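Long-range contacts in homoserine kinase (Cytophaga hutchinsonii, PDB 4P52), which probably catalyses the ATP-dependent phosphorylation of L-homoserine to O-phospho-L-homoserine, a step on the way to threonine: residues A[34-39]-A[162-167]; A[116-121]-A[280-285]; A[43-48]-A[171-176]. One frame throughout, in Å; residues are numbered along the deposited sequence.

Interaction 1: residues A[34-39]-A[162-167]; sequences TVANVS and ADNVAP
The side-chain amide of Asn-164 reaches from helix 162-170 to Thr-34 of strand 26-36, packing a helix against the main mixed sheet of this GHMP kinase fold. The axes of segments 34-36 and 162-167 approach to 7.6 Å and run at 149°, closer to antiparallel than parallel. Asn-164 holds CG opposite its own carbonyl carbon (chi1 -67°), which brings the amide round to the strand. ND2 donates to Thr-34 OG1 at 3.1 Å, the hydroxyl lying close to the amide plane, and gives a second bond to a water. That water also donates to Thr-34 O and accepts from Ala-36 N, so amide and strand backbone share it. An alanine at Asn-164 would lack the amide and is likely to leave Thr-34 OG1 and the water without their helix partner. Ala-36 CB packs against both helix side chains, 3.4 Å from Asn-164 ND2 and 3.6 Å from Asp-163 CG. Asn-37 OD1 accepts from Asp-43 N; Asp-163 OD2 comes within 3.3 Å of Asn-37 OD1, but both are acceptors and no bond forms between them. Thr-34 and Pro-167 cross at about a right angle, the methyl Thr-34 CG2 meeting Pro-167 CG at 3.9 Å.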
loop_
_atom_site.group_PDB
_atom_site.type_symbol
_atom_site.label_atom_id
_atom_site.label_comp_id
_atom_site.label_asym_id
_atom_site.label_seq_id
_atom_site.Cartn_x
_atom_site.Cartn_y
_atom_site.Cartn_z
ATOM N N THR A 34 -1.139 21.172 -4.109
ATOM C CA THR A 34 -1.202 19.815 -3.610
ATOM C C THR A 34 0.186 19.233 -3.615
ATOM O O THR A 34 1.010 19.617 -4.439
ATOM C CB THR A 34 -2.080 18.921 -4.502
ATOM O OG1 THR A 34 -1.745 19.157 -5.867
ATOM C CG2 THR A 34 -3.554 19.206 -4.293
ATOM N N VAL A 35 0.447 18.312 -2.700
ATOM C CA VAL A 35 1.680 17.546 -2.721
ATOM C C VAL A 35 1.420 16.116 -3.231
ATOM O O VAL A 35 0.766 15.312 -2.567
ATOM C CB VAL A 35 2.318 17.483 -1.322
ATOM C CG1 VAL A 35 3.552 16.575 -1.335
ATOM C CG2 VAL A 35 2.671 18.884 -0.850
ATOM N N ALA A 36 1.945 15.796 -4.409
ATOM C CA ALA A 36 1.802 14.445 -4.947
ATOM C C ALA A 36 3.016 13.532 -4.652
ATOM O O ALA A 36 4.087 14.012 -4.238
ATOM C CB ALA A 36 1.489 14.496 -6.430
ATOM N N ASN A 37 2.810 12.218 -4.844
ATOM C CA ASN A 37 3.786 11.170 -4.554
ATOM C C ASN A 37 4.013 10.902 -3.075
ATOM O O ASN A 37 3.984 9.740 -2.638
ATOM C CB ASN A 37 5.060 11.383 -5.352
ATOM C CG ASN A 37 4.757 11.563 -6.839
ATOM O OD1 ASN A 37 3.787 10.986 -7.365
ATOM N ND2 ASN A 37 5.534 12.388 -7.507
ATOM N N VAL A 38 4.172 11.944 -2.274
ATOM C CA VAL A 38 4.252 11.744 -0.813
ATOM C C VAL A 38 5.263 10.621 -0.485
ATOM O O VAL A 38 4.928 9.614 0.149
ATOM C CB VAL A 38 2.856 11.464 -0.179
ATOM C CG1 VAL A 38 2.913 11.485 1.345
ATOM C CG2 VAL A 38 1.806 12.458 -0.682
ATOM N N SER A 39 6.495 10.780 -0.961
ATOM C CA SER A 39 7.520 9.755 -0.748
ATOM C C SER A 39 7.288 8.468 -1.575
ATOM O O SER A 39 7.491 8.444 -2.805
ATOM C CB SER A 39 7.649 9.425 0.747
ATOM O OG SER A 39 8.846 8.722 0.975
ATOM N N ALA A 162 -4.114 12.540 -11.282
ATOM C CA ALA A 162 -5.199 12.438 -10.322
ATOM C C ALA A 162 -4.730 12.662 -8.909
ATOM O O ALA A 162 -5.485 13.168 -8.080
ATOM C CB ALA A 162 -5.904 11.119 -10.438
ATOM N N ASP A 163 -3.483 12.312 -8.624
ATOM C CA ASP A 163 -2.963 12.545 -7.284
ATOM C C ASP A 163 -2.666 14.015 -7.011
ATOM O O ASP A 163 -2.419 14.390 -5.868
ATOM C CB ASP A 163 -1.772 11.658 -6.949
ATOM C CG ASP A 163 -0.556 11.921 -7.818
ATOM O OD1 ASP A 163 -0.604 12.766 -8.762
ATOM O OD2 ASP A 163 0.468 11.245 -7.543
ATOM N N ASN A 164 -2.727 14.850 -8.047
ATOM C CA ASN A 164 -2.837 16.308 -7.828
ATOM C C ASN A 164 -4.300 16.772 -7.859
ATOM O O ASN A 164 -4.765 17.440 -6.932
ATOM C CB ASN A 164 -2.044 17.092 -8.861
ATOM C CG ASN A 164 -0.549 16.886 -8.740
ATOM O OD1 ASN A 164 0.067 16.359 -9.663
ATOM N ND2 ASN A 164 0.052 17.329 -7.630
ATOM N N VAL A 165 -5.014 16.392 -8.918
ATOM C CA VAL A 165 -6.343 16.896 -9.186
ATOM C C VAL A 165 -7.361 16.491 -8.117
ATOM O O VAL A 165 -8.096 17.347 -7.631
ATOM C CB VAL A 165 -6.849 16.457 -10.575
ATOM C CG1 VAL A 165 -8.205 17.057 -10.848
ATOM C CG2 VAL A 165 -5.916 16.933 -11.678
ATOM N N ALA A 166 -7.417 15.200 -7.752
ATOM C CA ALA A 166 -8.415 14.732 -6.781
ATOM C C ALA A 166 -8.318 15.428 -5.403
ATOM O O ALA A 166 -9.343 15.941 -4.912
ATOM C CB ALA A 166 -8.422 13.213 -6.649
ATOM N N PRO A 167 -7.106 15.475 -4.790
ATOM C CA PRO A 167 -7.011 16.163 -3.487
ATOM C C PRO A 167 -7.244 17.680 -3.601
ATOM O O PRO A 167 -7.714 18.336 -2.637
ATOM C CB PRO A 167 -5.577 15.871 -3.013
ATOM C CG PRO A 167 -4.819 15.548 -4.255
ATOM C CD PRO A 167 -5.807 14.914 -5.213
HETATM O O HOH W 1 2.518 17.979 -6.211
#

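Interaction 2: residues A[116-121]-A[280-285]; sequences SGLGSS and SISGSG
Gly-117 and Ser-282 carry a loop-to-loop contact, mostly made by backbone, between the glycine-rich turn ahead of helix 120-135 and the glycine-serine turn after strand 278-281. The sequences SGLGSS and SISGSG match two conserved motifs of GHMP kinases, the first of which in relatives wraps the nucleotide phosphates; a like role is probable here. The evidence for close approach is the 4.2 Å between Gly-117 CA and Gly-285 CA, although only 182 Å² is buried. One hydrogen bond joins the loops: Ser-282 OG donates to Gly-117 O at 2.8 Å. The hydroxyl is carried there by a Ser-282 chi1 of 174°, with OG extended opposite the backbone nitrogen, and it meets the carbonyl at a C=O...donor angle of 156°, tilted out of the carbonyl plane. Leu-118 CD2 lies alongside the same hydroxyl, 3.8 Å from Ser-282 OG. Ser-282 also opens a type II' turn, closed by Gly-285 N on Ser-282 O at 2.9 Å, and Gly-117 CA offers a CA-H...O contact to that oxygen. Gly-117 has a positive phi of 79°, and a beta carbon there would run into Ser-282 O and Gly-285 N. Around the pair, strand 26-36 lies beside both loops through backbone bonds of Thr-34 with Leu-118 and Ala-36 with Gly-283, strand 194-200 meets Leu-118 at Ile-197, and helix 253-257 packs on Ile-281 and Ser-284.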
loop_
_atom_site.group_PDB
_atom_site.type_symbol
_atom_site.label_atom_id
_atom_site.label_comp_id
_atom_site.label_asym_id
_atom_site.label_seq_id
_atom_site.Cartn_x
_atom_site.Cartn_y
_atom_site.Cartn_z
ATOM N N SER A 116 6.416 24.018 -10.341
ATOM C CA SER A 116 7.048 24.089 -9.055
ATOM C C SER A 116 6.998 22.751 -8.316
ATOM O O SER A 116 7.623 22.611 -7.245
ATOM C CB SER A 116 6.361 25.162 -8.221
ATOM O OG SER A 116 4.999 24.805 -8.039
ATOM N N GLY A 117 6.282 21.775 -8.883
ATOM C CA GLY A 117 6.022 20.520 -8.202
ATOM C C GLY A 117 4.895 20.638 -7.184
ATOM O O GLY A 117 4.778 19.799 -6.271
ATOM N N LEU A 118 4.046 21.665 -7.320
ATOM C CA LEU A 118 2.968 21.882 -6.360
ATOM C C LEU A 118 1.577 21.772 -6.943
ATOM O O LEU A 118 0.627 22.195 -6.308
ATOM C CB LEU A 118 3.123 23.221 -5.664
ATOM C CG LEU A 118 4.323 23.343 -4.751
ATOM C CD1 LEU A 118 4.457 24.785 -4.303
ATOM C CD2 LEU A 118 4.147 22.446 -3.552
ATOM N N GLY A 119 1.460 21.192 -8.134
ATOM C CA GLY A 119 0.158 20.955 -8.766
ATOM C C GLY A 119 -0.461 22.246 -9.295
ATOM O O GLY A 119 -1.640 22.550 -9.034
ATOM N N SER A 120 0.337 22.998 -10.055
ATOM C CA SER A 120 -0.036 24.337 -10.478
ATOM C C SER A 120 -1.135 24.304 -11.529
ATOM O O SER A 120 -2.154 25.006 -11.423
ATOM C CB SER A 120 1.185 25.086 -11.010
ATOM O OG SER A 120 0.881 26.458 -11.182
ATOM N N SER A 121 -0.922 23.484 -12.544
ATOM C CA SER A 121 -1.905 23.333 -13.585
ATOM C C SER A 121 -3.223 22.761 -13.031
ATOM O O SER A 121 -4.310 23.181 -13.431
ATOM C CB SER A 121 -1.341 22.456 -14.686
ATOM O OG SER A 121 -1.980 22.811 -15.894
ATOM N N SER A 280 10.621 14.369 1.294
ATOM C CA SER A 280 10.886 14.012 -0.090
ATOM C C SER A 280 10.522 15.088 -1.118
ATOM O O SER A 280 10.131 16.202 -0.764
ATOM C CB SER A 280 10.188 12.692 -0.457
ATOM O OG SER A 280 10.828 12.103 -1.618
ATOM N N ILE A 281 10.653 14.753 -2.396
ATOM C CA ILE A 281 10.294 15.667 -3.463
ATOM C C ILE A 281 8.793 15.812 -3.522
ATOM O O ILE A 281 8.089 14.827 -3.429
ATOM C CB ILE A 281 10.794 15.154 -4.819
ATOM C CG1 ILE A 281 12.322 15.016 -4.787
ATOM C CG2 ILE A 281 10.327 16.063 -5.978
ATOM C CD1 ILE A 281 12.877 14.119 -5.883
ATOM N N SER A 282 8.297 17.030 -3.702
ATOM C CA SER A 282 6.873 17.210 -3.897
ATOM C C SER A 282 6.546 17.094 -5.367
ATOM O O SER A 282 7.115 17.831 -6.185
ATOM C CB SER A 282 6.461 18.573 -3.384
ATOM O OG SER A 282 5.102 18.799 -3.707
ATOM N N GLY A 283 5.631 16.187 -5.715
ATOM C CA GLY A 283 5.300 15.929 -7.127
ATOM C C GLY A 283 6.559 15.683 -7.965
ATOM O O GLY A 283 7.360 14.798 -7.661
ATOM N N SER A 284 6.775 16.472 -9.006
ATOM C CA SER A 284 7.956 16.256 -9.812
ATOM C C SER A 284 9.071 17.291 -9.489
ATOM O O SER A 284 10.088 17.380 -10.196
ATOM C CB SER A 284 7.561 16.280 -11.284
ATOM O OG SER A 284 6.953 17.524 -11.557
ATOM N N GLY A 285 8.887 18.061 -8.418
ATOM C CA GLY A 285 9.916 18.997 -7.980
ATOM C C GLY A 285 9.905 20.285 -8.772
ATOM O O GLY A 285 9.083 20.450 -9.676
#

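Interaction 3: residues A[43-48]-A[171-176]; sequences DVLGFA and GGFVLV
Phe-47 and Phe-173 are matched across the antiparallel ladder between strands 45-49 and 173-178 as a non-hydrogen-bonded pair, part of the large mixed sheet of the GHMP kinase fold. The axes of segments 45-48 and 173-176 come within 4.8 Å at 155°, and 468 Å² is buried. The tight part lies in the middle and at the Phe end. Gly-46 and Val-174 form the hydrogen-bonded pair, exchanging two backbone bonds, of which Val-174 N to Gly-46 O is 2.8 Å; Ala-48 N to Gly-172 O continues the ladder. On the face holding the phenylalanines, Phe-47 CG sits between its backbone nitrogen and carbonyl carbon (chi1 68°), and its ring leads away from the partner strand. The Phe-173 ring instead leans in, with CD2 3.5 Å from Phe-47 CB and Gly-46 O lying over one of its faces. The two ring planes are only 15° apart, yet with centroids separated by 5.6 Å they are slid past each other and scarcely overlap. Leu-45 CD2 lies at the edge of the Phe-173 ring, near its plane, 4.1 Å from Phe-173 CE1, and meets Leu-175 CD1 at 3.9 Å.

At the Val-44 end the backbone stays closely bonded, Val-176 N to Val-44 O being 2.7 Å, while the side-chain packing thins: Val-44 CG2 and Leu-175 CD1 are 4.4 Å from each other, and the partly exposed Asp-43 turns its carboxylate away. The second subunit packs here, with its Val-223, Gly-227 and Gly-230 against Asp-43, Val-44 and Leu-175. Within the chain, helix 219-237 touches Leu-45 and Phe-173, helix 162-170 lies on Val-174 and Val-176, and strands 26-36 and 183-187 flank the pair.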
loop_
_atom_site.group_PDB
_atom_site.type_symbol
_atom_site.label_atom_id
_atom_site.label_comp_id
_atom_site.label_asym_id
_atom_site.label_seq_id
_atom_site.Cartn_x
_atom_site.Cartn_y
_atom_site.Cartn_z
ATOM N N ASP A 43 2.719 8.485 -7.942
ATOM C CA ASP A 43 1.505 8.468 -8.797
ATOM C C ASP A 43 0.213 8.065 -8.104
ATOM O O ASP A 43 -0.832 7.991 -8.751
ATOM C CB ASP A 43 1.672 7.567 -10.030
ATOM C CG ASP A 43 2.339 8.265 -11.213
ATOM O OD1 ASP A 43 2.646 9.487 -11.144
ATOM O OD2 ASP A 43 2.576 7.556 -12.230
ATOM N N VAL A 44 0.268 7.770 -6.809
ATOM C CA VAL A 44 -0.914 7.200 -6.139
ATOM C C VAL A 44 -1.355 7.881 -4.830
ATOM O O VAL A 44 -2.463 7.624 -4.374
ATOM C CB VAL A 44 -0.802 5.653 -5.904
ATOM C CG1 VAL A 44 -0.454 4.927 -7.178
ATOM C CG2 VAL A 44 0.179 5.313 -4.786
ATOM N N LEU A 45 -0.494 8.693 -4.210
ATOM C CA LEU A 45 -0.844 9.448 -2.991
ATOM C C LEU A 45 -0.664 10.932 -3.247
ATOM O O LEU A 45 0.250 11.338 -3.958
ATOM C CB LEU A 45 0.048 9.072 -1.819
ATOM C CG LEU A 45 0.115 7.594 -1.446
ATOM C CD1 LEU A 45 1.187 7.400 -0.367
ATOM C CD2 LEU A 45 -1.249 7.090 -0.989
ATOM N N GLY A 46 -1.528 11.740 -2.659
ATOM C CA GLY A 46 -1.464 13.186 -2.802
ATOM C C GLY A 46 -2.321 13.812 -1.716
ATOM O O GLY A 46 -3.285 13.189 -1.218
ATOM N N PHE A 47 -1.975 15.036 -1.325
ATOM C CA PHE A 47 -2.776 15.751 -0.342
ATOM C C PHE A 47 -2.707 17.244 -0.582
ATOM O O PHE A 47 -1.745 17.735 -1.178
ATOM C CB PHE A 47 -2.352 15.380 1.086
ATOM C CG PHE A 47 -0.981 15.853 1.466
ATOM C CD1 PHE A 47 -0.782 17.163 1.919
ATOM C CD2 PHE A 47 0.120 14.977 1.407
ATOM C CE1 PHE A 47 0.476 17.598 2.302
ATOM C CE2 PHE A 47 1.398 15.402 1.786
ATOM C CZ PHE A 47 1.567 16.723 2.232
ATOM N N ALA A 48 -3.736 17.965 -0.130
ATOM C CA ALA A 48 -3.838 19.409 -0.383
ATOM C C ALA A 48 -3.259 20.183 0.767
ATOM O O ALA A 48 -3.316 19.751 1.919
ATOM C CB ALA A 48 -5.276 19.799 -0.610
ATOM N N GLY A 171 -10.218 18.134 -1.471
ATOM C CA GLY A 171 -9.560 18.375 -0.188
ATOM C C GLY A 171 -9.036 17.094 0.428
ATOM O O GLY A 171 -9.413 15.990 0.036
ATOM N N GLY A 172 -8.123 17.250 1.375
ATOM C CA GLY A 172 -7.694 16.143 2.194
ATOM C C GLY A 172 -6.582 15.332 1.586
ATOM O O GLY A 172 -5.818 15.819 0.729
ATOM N N PHE A 173 -6.509 14.085 2.042
ATOM C CA PHE A 173 -5.483 13.152 1.652
ATOM C C PHE A 173 -6.112 12.012 0.852
ATOM O O PHE A 173 -7.066 11.383 1.299
ATOM C CB PHE A 173 -4.813 12.601 2.906
ATOM C CG PHE A 173 -3.518 11.936 2.627
ATOM C CD1 PHE A 173 -3.484 10.735 1.926
ATOM C CD2 PHE A 173 -2.319 12.527 3.042
ATOM C CE1 PHE A 173 -2.279 10.125 1.623
ATOM C CE2 PHE A 173 -1.099 11.927 2.736
ATOM C CZ PHE A 173 -1.087 10.719 2.022
ATOM N N VAL A 174 -5.543 11.720 -0.307
ATOM C CA VAL A 174 -6.161 10.841 -1.280
ATOM C C VAL A 174 -5.238 9.710 -1.754
ATOM O O VAL A 174 -4.023 9.905 -1.968
ATOM C CB VAL A 174 -6.658 11.688 -2.476
ATOM C CG1 VAL A 174 -6.807 10.865 -3.737
ATOM C CG2 VAL A 174 -7.967 12.393 -2.123
ATOM N N LEU A 175 -5.825 8.520 -1.905
ATOM C CA LEU A 175 -5.177 7.410 -2.598
ATOM C C LEU A 175 -5.852 7.236 -3.951
ATOM O O LEU A 175 -7.094 7.143 -4.046
ATOM C CB LEU A 175 -5.270 6.119 -1.779
ATOM C CG LEU A 175 -5.106 4.756 -2.466
ATOM C CD1 LEU A 175 -3.643 4.457 -2.688
ATOM C CD2 LEU A 175 -5.663 3.649 -1.602
ATOM N N VAL A 176 -5.034 7.230 -5.010
ATOM C CA VAL A 176 -5.526 6.939 -6.358
ATOM C C VAL A 176 -5.195 5.487 -6.636
ATOM O O VAL A 176 -4.040 5.123 -6.984
ATOM C CB VAL A 176 -4.899 7.830 -7.432
ATOM C CG1 VAL A 176 -5.502 7.504 -8.796
ATOM C CG2 VAL A 176 -5.120 9.290 -7.082
#

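From the N terminus the chain lays down 34-39 and then 43-48, neighbouring strands of one sheet joined by Val-35 N to Phe-47 O. Segment 116-121 follows, and the return to 162-167 closes interaction 1 over 122 residues. Helix 162-170 leads straight into 171-176, closing interaction 3 over a largely shared stretch, also of 122 residues. Interaction 2 closes last, at 280-285, after 158. Each pair of loops crosses, since their segments alternate along the chain. Interaction 1 packs helix 162-170 on the large sheet and interaction 3 pairs two of its strands; interaction 2 brings in the C-terminal part, meeting interaction 1 through Ala-36 O and Gly-283 N while staying about 7 Å from interaction 3 between nearest atoms.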